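Local coordinates for protein glycoside hydrolase (Streptococcus pneumoniae serotype 4, PDB 6ORH) that probably hydrolyses alpha-L-fucosidic linkages as a family 29 glycoside hydrolase, contributing to the breakdown of host-derived fucosylated carbohydrate antigens, at residues 124-128 and 142-146; 185-189 and 201-207; 225-229 and 248-254. The protein carries 2 engineered substitutions. One frame throughout, in Å; residues are numbered along the deposited sequence.

Contact 1 (124-128 and 142-146); sequences LSPWD and YNAYY
The ring of Tyr146 carries the methyl CD2 of Leu124 over one face, a CH-pi contact 3.8 Å from the centroid and 17° off its normal, while Pro126 packs obliquely nearby (Pro126 CA to Tyr146 CE2 3.7 Å). Residues 142-146 form a helical turn; Leu124 ends strand 119-124 (-128/107), and 125-128 continue as a mostly extended loop that Pro126 (-61/-51) bends. In register, Pro126 faces Tyr146 (CA to CA 7.4 Å) and Asp128 faces Tyr142 (9.1 Å). All three tyrosines use the t rotamer, sending long rings with polar tips across the gap. Tyr146 OH donates to Leu124 O (2.7 Å), and Tyr142 OH donates a weak hydrogen bond to Pro126 O (2.6 Å), so the hydroxyls bond to backbone carbonyls of 124-128. Asp128 OD2, salt-bridged to Lys76, reaches Tyr145 OH through one water, 2.7 Å from each. Helix 139-154 thus packs on the loop following strand 119-124, an arrangement typical of a beta-alpha unit of the TIM barrel.

Contact 2 (185-189 and 201-207); sequences FEKWF and IFSTEGT. With GAL (beta-D-galactopyranose), chain C; EDO (1,2-ethanediol), chain F.
A beta-alpha-beta crossover of the TIM barrel, strand 167-169, helix 185-196 and strand 200-202, brings the start of its helix against its second strand and the loop that follows, where Phe202 and Thr204 belong to the glycan pocket. Phe185 lies opposite Glu205 (CA to CA 8.1 Å) and Phe189 opposite Ile201 (8.2 Å). Both phenylalanines, one helical turn apart, take the m rotamer and direct CA-to-CB toward 201-207. Glu205 CG sits over the Phe185 face, 3.5 Å from its centroid and 11° off the normal; Thr207 CG2 lies over Phe189, 3.7 Å from the centroid and 28° off. Ile201, extended at -130/125, adds CD1 at 3.8 Å from Phe189 CD1. The loop is tied within itself: Ser203 OG accepts from Glu205 N (3.0 Å), an ST turn, and donates to Thr207 OG1 (2.9 Å), which donates to Ile201 O (2.9 Å). Thr204 OG1 donates to Glu205 OE2 (2.7 Å). On the far side from the helix, Thr204 CG2 comes within 3.6 Å of galactose O3. No hydrogen bond crosses between the segments; the hydroxyls are engaged within 201-207, and Glu205 and Thr207 turn carbon to the rings, so dispersion and CH-pi contact dominate.

Contact 3 (225-229 and 248-254); sequences QKVNP and GTIFSIG
Gln225 makes two strong hydrogen bonds to the opposite segment: its carbonyl O accepts from Ser252 N (3.0 Å, 174°), and its side-chain OE1 from Gly254 N (2.9 Å, 169°). With chi1 and chi2 both m, the amide folds alongside residues 252-254, acting as a further rung past the end of the short strand. Val227 N then donates to Ile250 O (3.1 Å), and Val227 O receives both Thr249 N (3.0 Å) and Ile250 N (3.1 Å). Two residues facing one define a classic beta bulge, with Thr249 turned to -101/-20. The strands run antiparallel: Lys226 and Phe251 form a non-hydrogen-bonded pair (CA to CA 4.3 Å), Val227 and Ile250 a hydrogen-bonded one (5.8 Å). Gly248 packs its CA 3.6 Å from Val227 C, where a beta carbon would clash with Val227 N. Further out, Val227 CG2 meets Ile250 CG1 (4.0 Å) and Ser252 CB (3.7 Å), while Pro229 CG touches Ile250 CD1 (3.9 Å). Gln225 CB approaches Phe251 CZ (3.7 Å), and Gln225 O lies over that ring; the lysine, on the same sheet face as Phe251, carries NZ to Pro246 O and Gln437. Strand 226-227 is thereby hung on strand 250-259, itself parallel to 209-211 and 292-295 in the barrel sheet. Backbone bonding carries most of this join, the glutamine amide lengthens it, and Val227, Ile250 and Pro229 add apolar packing.

In the fold
The three contacts follow one another along the chain within the catalytic alpha-L-fucosidase region, contact 2 standing between the others: its centre is 13 Å from each, whereas the centres of contacts 1 and 3 are 26 Å apart, with nearest atoms about 16 Å away. Contact 1 meets contact 2 through Trp188, whose CZ2 lies 3.1 Å from Asn143 OD1, its ring stacked on Tyr146. Contact 2 meets contact 3 where Gly206 O comes 3.6 Å from Ile250 CD1. Contacts 2 and 3 reach the same sheet, which contact 1 joins at Leu124. Toward the bound glycan, the side chains of Thr204 and Trp127 come within about 5 and 6 Å of fucose, while Gly254 stays about 11 Å from galactose.

Contact 1 (124-128 and 142-146)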
loop_
_atom_site.group_PDB
_atom_site.type_symbol
_atom_site.label_atom_id
_atom_site.label_comp_id
_atom_site.label_asym_id
_atom_site.label_seq_id
_atom_site.Cartn_x
_atom_site.Cartn_y
_atom_site.Cartn_z
ATOM N N LEU A 124 15.079 -25.058 -11.550
ATOM C CA LEU A 124 15.662 -26.334 -11.157
ATOM C C LEU A 124 15.829 -26.291 -9.644
ATOM O O LEU A 124 16.680 -25.557 -9.141
ATOM C CB LEU A 124 17.025 -26.470 -11.850
ATOM C CG LEU A 124 17.769 -27.793 -11.677
ATOM C CD1 LEU A 124 17.102 -28.907 -12.483
ATOM C CD2 LEU A 124 19.216 -27.608 -12.177
ATOM N N SER A 125 14.988 -27.030 -8.916
ATOM C CA SER A 125 14.961 -26.852 -7.468
ATOM C C SER A 125 16.295 -27.187 -6.778
ATOM O O SER A 125 16.765 -28.325 -6.870
ATOM C CB SER A 125 13.826 -27.642 -6.861
ATOM O OG SER A 125 13.831 -27.508 -5.430
ATOM N N PRO A 126 16.916 -26.280 -5.987
ATOM C CA PRO A 126 18.073 -26.676 -5.168
ATOM C C PRO A 126 17.699 -27.763 -4.151
ATOM O O PRO A 126 18.406 -28.772 -4.073
ATOM C CB PRO A 126 18.502 -25.349 -4.519
ATOM C CG PRO A 126 18.050 -24.330 -5.550
ATOM C CD PRO A 126 16.658 -24.826 -5.927
ATOM N N TRP A 127 16.633 -27.549 -3.360
ATOM C CA TRP A 127 16.176 -28.637 -2.480
ATOM C C TRP A 127 15.694 -29.812 -3.336
ATOM O O TRP A 127 14.836 -29.637 -4.219
ATOM C CB TRP A 127 15.068 -28.119 -1.544
ATOM C CG TRP A 127 14.455 -29.179 -0.674
ATOM C CD1 TRP A 127 15.049 -30.297 -0.172
ATOM C CD2 TRP A 127 13.081 -29.216 -0.254
ATOM N NE1 TRP A 127 14.128 -31.033 0.535
ATOM C CE2 TRP A 127 12.921 -30.389 0.520
ATOM C CE3 TRP A 127 11.998 -28.346 -0.402
ATOM C CZ2 TRP A 127 11.694 -30.711 1.102
ATOM C CZ3 TRP A 127 10.778 -28.668 0.160
ATOM C CH2 TRP A 127 10.638 -29.838 0.922
ATOM N N ASP A 128 16.233 -31.015 -3.060
ATOM C CA ASP A 128 15.832 -32.203 -3.797
ATOM C C ASP A 128 15.483 -33.301 -2.789
ATOM O O ASP A 128 16.385 -33.842 -2.132
ATOM C CB ASP A 128 16.976 -32.634 -4.730
ATOM C CG ASP A 128 16.558 -33.679 -5.736
ATOM O OD1 ASP A 128 15.820 -34.610 -5.348
ATOM O OD2 ASP A 128 16.953 -33.545 -6.907
ATOM N N TYR A 142 26.101 -33.783 -4.372
ATOM C CA TYR A 142 24.816 -33.209 -4.767
ATOM C C TYR A 142 25.065 -31.968 -5.622
ATOM O O TYR A 142 24.393 -31.783 -6.659
ATOM C CB TYR A 142 23.901 -32.820 -3.589
ATOM C CG TYR A 142 22.631 -32.190 -4.106
ATOM C CD1 TYR A 142 21.672 -32.942 -4.763
ATOM C CD2 TYR A 142 22.463 -30.804 -4.100
ATOM C CE1 TYR A 142 20.551 -32.365 -5.358
ATOM C CE2 TYR A 142 21.337 -30.211 -4.663
ATOM C CZ TYR A 142 20.394 -30.985 -5.318
ATOM O OH TYR A 142 19.280 -30.412 -5.891
ATOM N N ASN A 143 26.020 -31.144 -5.177
ATOM C CA ASN A 143 26.371 -29.953 -5.956
ATOM C C ASN A 143 26.811 -30.324 -7.371
ATOM O O ASN A 143 26.477 -29.605 -8.322
ATOM C CB ASN A 143 27.431 -29.109 -5.258
ATOM C CG ASN A 143 26.776 -28.227 -4.222
ATOM O OD1 ASN A 143 26.105 -27.258 -4.571
ATOM N ND2 ASN A 143 26.973 -28.549 -2.951
ATOM N N ALA A 144 27.591 -31.412 -7.524
ATOM C CA ALA A 144 28.013 -31.832 -8.858
ATOM C C ALA A 144 26.833 -32.295 -9.719
ATOM O O ALA A 144 26.823 -32.070 -10.929
ATOM C CB ALA A 144 29.108 -32.885 -8.762
ATOM N N TYR A 145 25.835 -32.932 -9.096
ATOM C CA TYR A 145 24.611 -33.356 -9.766
ATOM C C TYR A 145 23.872 -32.117 -10.285
ATOM O O TYR A 145 23.502 -32.049 -11.469
ATOM C CB TYR A 145 23.742 -34.155 -8.780
ATOM C CG TYR A 145 22.329 -34.447 -9.223
ATOM C CD1 TYR A 145 22.087 -35.263 -10.323
ATOM C CD2 TYR A 145 21.219 -33.882 -8.598
ATOM C CE1 TYR A 145 20.801 -35.547 -10.735
ATOM C CE2 TYR A 145 19.919 -34.170 -9.001
ATOM C CZ TYR A 145 19.710 -34.983 -10.103
ATOM O OH TYR A 145 18.458 -35.280 -10.558
ATOM N N TYR A 146 23.684 -31.146 -9.386
ATOM C CA TYR A 146 22.981 -29.908 -9.745
ATOM C C TYR A 146 23.682 -29.214 -10.913
ATOM O O TYR A 146 23.036 -28.821 -11.902
ATOM C CB TYR A 146 22.809 -29.002 -8.513
ATOM C CG TYR A 146 21.841 -27.864 -8.740
ATOM C CD1 TYR A 146 22.281 -26.684 -9.337
ATOM C CD2 TYR A 146 20.524 -27.954 -8.338
ATOM C CE1 TYR A 146 21.402 -25.635 -9.565
ATOM C CE2 TYR A 146 19.626 -26.914 -8.555
ATOM C CZ TYR A 146 20.070 -25.770 -9.205
ATOM O OH TYR A 146 19.217 -24.710 -9.410
HETATM O O HOH W 1 16.536 -35.462 -8.715
#

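Contact 2 (185-189 and 201-207)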
loop_
_atom_site.group_PDB
_atom_site.type_symbol
_atom_site.label_atom_id
_atom_site.label_comp_id
_atom_site.label_asym_id
_atom_site.label_seq_id
_atom_site.Cartn_x
_atom_site.Cartn_y
_atom_site.Cartn_z
ATOM N N PHE A 185 27.236 -21.937 -4.854
ATOM C CA PHE A 185 26.587 -20.925 -5.687
ATOM C C PHE A 185 27.557 -20.313 -6.707
ATOM O O PHE A 185 27.223 -20.189 -7.885
ATOM C CB PHE A 185 26.000 -19.839 -4.787
ATOM C CG PHE A 185 24.716 -20.216 -4.104
ATOM C CD1 PHE A 185 23.569 -20.448 -4.851
ATOM C CD2 PHE A 185 24.619 -20.241 -2.714
ATOM C CE1 PHE A 185 22.362 -20.747 -4.229
ATOM C CE2 PHE A 185 23.409 -20.525 -2.091
ATOM C CZ PHE A 185 22.279 -20.762 -2.853
ATOM N N GLU A 186 28.758 -19.934 -6.272
ATOM C CA GLU A 186 29.679 -19.263 -7.188
ATOM C C GLU A 186 30.036 -20.142 -8.385
ATOM O O GLU A 186 30.129 -19.658 -9.513
ATOM C CB GLU A 186 30.901 -18.705 -6.452
ATOM C CG GLU A 186 30.535 -17.521 -5.588
ATOM C CD GLU A 186 29.846 -16.326 -6.251
ATOM O OE1 GLU A 186 30.061 -16.065 -7.482
ATOM O OE2 GLU A 186 29.092 -15.643 -5.538
ATOM N N LYS A 187 30.252 -21.444 -8.159
ATOM C CA LYS A 187 30.565 -22.358 -9.238
ATOM C C LYS A 187 29.367 -22.468 -10.175
ATOM O O LYS A 187 29.533 -22.446 -11.388
ATOM C CB LYS A 187 30.975 -23.717 -8.660
ATOM C CG LYS A 187 31.534 -24.679 -9.688
ATOM C CD LYS A 187 32.183 -25.878 -9.035
ATOM C CE LYS A 187 32.768 -26.831 -10.057
ATOM N NZ LYS A 187 33.227 -28.065 -9.379
ATOM N N TRP A 188 28.155 -22.509 -9.603
ATOM C CA TRP A 188 26.966 -22.537 -10.449
ATOM C C TRP A 188 26.873 -21.276 -11.303
ATOM O O TRP A 188 26.583 -21.390 -12.501
ATOM C CB TRP A 188 25.685 -22.676 -9.627
ATOM C CG TRP A 188 25.586 -23.911 -8.785
ATOM C CD1 TRP A 188 26.428 -24.988 -8.740
ATOM C CD2 TRP A 188 24.493 -24.225 -7.912
ATOM N NE1 TRP A 188 25.939 -25.942 -7.870
ATOM C CE2 TRP A 188 24.762 -25.491 -7.341
ATOM C CE3 TRP A 188 23.319 -23.544 -7.564
ATOM C CZ2 TRP A 188 23.873 -26.104 -6.448
ATOM C CZ3 TRP A 188 22.463 -24.121 -6.650
ATOM C CH2 TRP A 188 22.731 -25.399 -6.143
ATOM N N PHE A 189 27.122 -20.110 -10.697
ATOM C CA PHE A 189 26.955 -18.846 -11.413
ATOM C C PHE A 189 27.996 -18.754 -12.523
ATOM O O PHE A 189 27.706 -18.234 -13.614
ATOM C CB PHE A 189 27.044 -17.649 -10.458
ATOM C CG PHE A 189 26.044 -17.625 -9.325
ATOM C CD1 PHE A 189 24.845 -18.347 -9.394
ATOM C CD2 PHE A 189 26.324 -16.889 -8.169
ATOM C CE1 PHE A 189 23.923 -18.277 -8.351
ATOM C CE2 PHE A 189 25.422 -16.845 -7.116
ATOM C CZ PHE A 189 24.230 -17.550 -7.208
ATOM N N ILE A 201 19.631 -14.378 -12.973
ATOM C CA ILE A 201 19.493 -15.482 -12.021
ATOM C C ILE A 201 18.667 -15.019 -10.822
ATOM O O ILE A 201 18.985 -13.999 -10.184
ATOM C CB ILE A 201 20.887 -15.976 -11.564
ATOM C CG1 ILE A 201 21.748 -16.448 -12.740
ATOM C CG2 ILE A 201 20.721 -17.050 -10.489
ATOM C CD1 ILE A 201 23.223 -16.668 -12.394
ATOM N N PHE A 202 17.585 -15.759 -10.539
ATOM C CA PHE A 202 16.820 -15.601 -9.302
ATOM C C PHE A 202 17.406 -16.566 -8.273
ATOM O O PHE A 202 17.517 -17.754 -8.548
ATOM C CB PHE A 202 15.358 -15.992 -9.578
ATOM C CG PHE A 202 14.464 -15.913 -8.365
ATOM C CD1 PHE A 202 14.499 -16.918 -7.408
ATOM C CD2 PHE A 202 13.582 -14.861 -8.196
ATOM C CE1 PHE A 202 13.664 -16.862 -6.302
ATOM C CE2 PHE A 202 12.746 -14.793 -7.086
ATOM C CZ PHE A 202 12.803 -15.785 -6.126
ATOM N N SER A 203 17.823 -16.025 -7.127
ATOM C CA SER A 203 18.353 -16.848 -6.035
ATOM C C SER A 203 18.199 -16.077 -4.730
ATOM O O SER A 203 17.805 -14.917 -4.720
ATOM C CB SER A 203 19.802 -17.229 -6.241
ATOM O OG SER A 203 20.644 -16.106 -5.945
ATOM N N THR A 204 18.564 -16.737 -3.621
ATOM C CA THR A 204 18.637 -16.107 -2.311
ATOM C C THR A 204 19.886 -15.245 -2.149
ATOM O O THR A 204 19.970 -14.510 -1.167
ATOM C CB THR A 204 18.581 -17.176 -1.208
ATOM O OG1 THR A 204 19.601 -18.165 -1.399
ATOM C CG2 THR A 204 17.208 -17.808 -1.111
ATOM N N GLU A 205 20.830 -15.325 -3.104
ATOM C CA GLU A 205 22.135 -14.681 -2.974
ATOM C C GLU A 205 22.155 -13.407 -3.831
ATOM O O GLU A 205 21.124 -12.982 -4.360
ATOM C CB GLU A 205 23.229 -15.655 -3.432
ATOM C CG GLU A 205 23.036 -17.057 -2.835
ATOM C CD GLU A 205 23.106 -17.044 -1.310
ATOM O OE1 GLU A 205 24.211 -16.751 -0.795
ATOM O OE2 GLU A 205 22.066 -17.292 -0.611
ATOM N N GLY A 206 23.327 -12.772 -3.931
ATOM C CA GLY A 206 23.315 -11.455 -4.563
ATOM C C GLY A 206 23.385 -11.488 -6.084
ATOM O O GLY A 206 24.327 -10.932 -6.685
ATOM N N THR A 207 22.359 -12.111 -6.691
ATOM C CA THR A 207 22.269 -12.234 -8.143
ATOM C C THR A 207 21.441 -11.084 -8.713
ATOM O O THR A 207 21.061 -10.155 -8.006
ATOM C CB THR A 207 21.747 -13.629 -8.510
ATOM O OG1 THR A 207 20.545 -13.831 -7.750
ATOM C CG2 THR A 207 22.746 -14.714 -8.175
HETATM C C1 GAL C . 9.915 -18.868 -0.951
HETATM C C2 GAL C . 11.427 -18.933 -0.638
HETATM C C3 GAL C . 12.203 -17.885 -1.449
HETATM C C4 GAL C . 11.763 -17.842 -2.917
HETATM C C5 GAL C . 10.234 -17.715 -2.947
HETATM C C6 GAL C . 9.655 -17.643 -4.340
HETATM O O2 GAL C . 11.629 -18.664 0.758
HETATM O O3 GAL C . 13.634 -18.123 -1.328
HETATM O O4 GAL C . 12.163 -19.049 -3.627
HETATM O O5 GAL C . 9.694 -18.924 -2.359
HETATM O O6 GAL C . 8.246 -17.295 -4.247
HETATM C C1 EDO F . 27.037 -12.757 -8.632
HETATM O O1 EDO F . 27.524 -13.119 -7.350
HETATM C C2 EDO F . 27.990 -13.115 -9.704
HETATM O O2 EDO F . 28.873 -14.198 -9.393
#

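Contact 3 (225-229 and 248-254)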
loop_
_atom_site.group_PDB
_atom_site.type_symbol
_atom_site.label_atom_id
_atom_site.label_comp_id
_atom_site.label_asym_id
_atom_site.label_seq_id
_atom_site.Cartn_x
_atom_site.Cartn_y
_atom_site.Cartn_z
ATOM N N GLN A 225 15.266 -0.784 -6.628
ATOM C CA GLN A 225 15.714 -1.984 -7.335
ATOM C C GLN A 225 17.217 -2.148 -7.124
ATOM O O GLN A 225 18.005 -2.112 -8.072
ATOM C CB GLN A 225 15.349 -1.883 -8.827
ATOM C CG GLN A 225 13.846 -1.901 -9.063
ATOM C CD GLN A 225 13.223 -3.272 -8.924
ATOM O OE1 GLN A 225 13.433 -4.006 -7.954
ATOM N NE2 GLN A 225 12.417 -3.653 -9.914
ATOM N N LYS A 226 17.598 -2.306 -5.857
ATOM C CA LYS A 226 19.008 -2.415 -5.465
ATOM C C LYS A 226 19.032 -2.936 -4.027
ATOM O O LYS A 226 18.120 -2.632 -3.246
ATOM C CB LYS A 226 19.755 -1.062 -5.591
ATOM C CG LYS A 226 19.133 0.141 -4.889
ATOM C CD LYS A 226 20.040 1.383 -5.030
ATOM C CE LYS A 226 19.447 2.629 -4.395
ATOM N NZ LYS A 226 20.386 3.797 -4.492
ATOM N N VAL A 227 20.099 -3.679 -3.691
ATOM C CA VAL A 227 20.290 -4.249 -2.355
ATOM C C VAL A 227 21.786 -4.379 -2.118
ATOM O O VAL A 227 22.565 -4.256 -3.037
ATOM C CB VAL A 227 19.650 -5.650 -2.248
ATOM C CG1 VAL A 227 18.115 -5.616 -2.243
ATOM C CG2 VAL A 227 20.194 -6.634 -3.274
ATOM N N ASN A 228 22.157 -4.666 -0.861
ATOM C CA ASN A 228 23.485 -5.112 -0.499
ATOM C C ASN A 228 23.427 -6.632 -0.348
ATOM O O ASN A 228 22.611 -7.122 0.432
ATOM C CB ASN A 228 23.869 -4.421 0.809
ATOM C CG ASN A 228 25.290 -4.752 1.204
ATOM O OD1 ASN A 228 25.764 -5.859 0.948
ATOM N ND2 ASN A 228 25.979 -3.792 1.820
ATOM N N PRO A 229 24.219 -7.405 -1.123
ATOM C CA PRO A 229 24.120 -8.863 -1.116
ATOM C C PRO A 229 24.346 -9.446 0.276
ATOM O O PRO A 229 23.842 -10.521 0.586
ATOM C CB PRO A 229 25.217 -9.368 -2.060
ATOM C CG PRO A 229 25.547 -8.172 -2.932
ATOM C CD PRO A 229 25.195 -6.940 -2.124
ATOM N N GLY A 248 21.561 0.445 -1.517
ATOM C CA GLY A 248 22.044 -0.805 -2.106
ATOM C C GLY A 248 23.288 -0.665 -2.993
ATOM O O GLY A 248 23.520 0.383 -3.608
ATOM N N THR A 249 24.112 -1.733 -3.061
ATOM C CA THR A 249 25.399 -1.749 -3.749
ATOM C C THR A 249 25.330 -2.424 -5.123
ATOM O O THR A 249 26.253 -2.234 -5.919
ATOM C CB THR A 249 26.508 -2.365 -2.874
ATOM O OG1 THR A 249 26.038 -3.641 -2.450
ATOM C CG2 THR A 249 26.780 -1.506 -1.659
ATOM N N ILE A 250 24.298 -3.260 -5.379
ATOM C CA ILE A 250 24.100 -3.910 -6.668
ATOM C C ILE A 250 22.684 -3.601 -7.144
ATOM O O ILE A 250 21.779 -3.438 -6.329
ATOM C CB ILE A 250 24.314 -5.445 -6.625
ATOM C CG1 ILE A 250 23.238 -6.123 -5.771
ATOM C CG2 ILE A 250 25.723 -5.768 -6.103
ATOM C CD1 ILE A 250 23.138 -7.666 -5.910
ATOM N N PHE A 251 22.532 -3.489 -8.480
ATOM C CA PHE A 251 21.186 -3.382 -9.051
ATOM C C PHE A 251 20.525 -4.756 -8.979
ATOM O O PHE A 251 21.137 -5.772 -9.342
ATOM C CB PHE A 251 21.256 -2.856 -10.487
ATOM C CG PHE A 251 19.914 -2.365 -10.999
ATOM C CD1 PHE A 251 18.932 -3.272 -11.389
ATOM C CD2 PHE A 251 19.595 -1.018 -10.989
ATOM C CE1 PHE A 251 17.677 -2.825 -11.823
ATOM C CE2 PHE A 251 18.347 -0.576 -11.432
ATOM C CZ PHE A 251 17.386 -1.473 -11.855
ATOM N N SER A 252 19.267 -4.768 -8.501
ATOM C CA SER A 252 18.606 -6.036 -8.202
ATOM C C SER A 252 17.119 -5.852 -8.514
ATOM O O SER A 252 16.516 -4.931 -7.964
ATOM C CB SER A 252 18.806 -6.333 -6.704
ATOM O OG SER A 252 17.967 -7.435 -6.301
ATOM N N ILE A 253 16.568 -6.703 -9.399
ATOM C CA ILE A 253 15.118 -6.653 -9.645
ATOM C C ILE A 253 14.391 -7.496 -8.593
ATOM O O ILE A 253 14.671 -8.703 -8.507
ATOM C CB ILE A 253 14.839 -7.206 -11.045
ATOM C CG1 ILE A 253 15.460 -6.306 -12.121
ATOM C CG2 ILE A 253 13.341 -7.417 -11.275
ATOM C CD1 ILE A 253 15.408 -6.912 -13.503
ATOM N N GLY A 254 13.439 -6.880 -7.874
ATOM C CA GLY A 254 12.564 -7.644 -6.966
ATOM C C GLY A 254 11.390 -8.226 -7.764
ATOM O O GLY A 254 10.348 -7.584 -7.925
#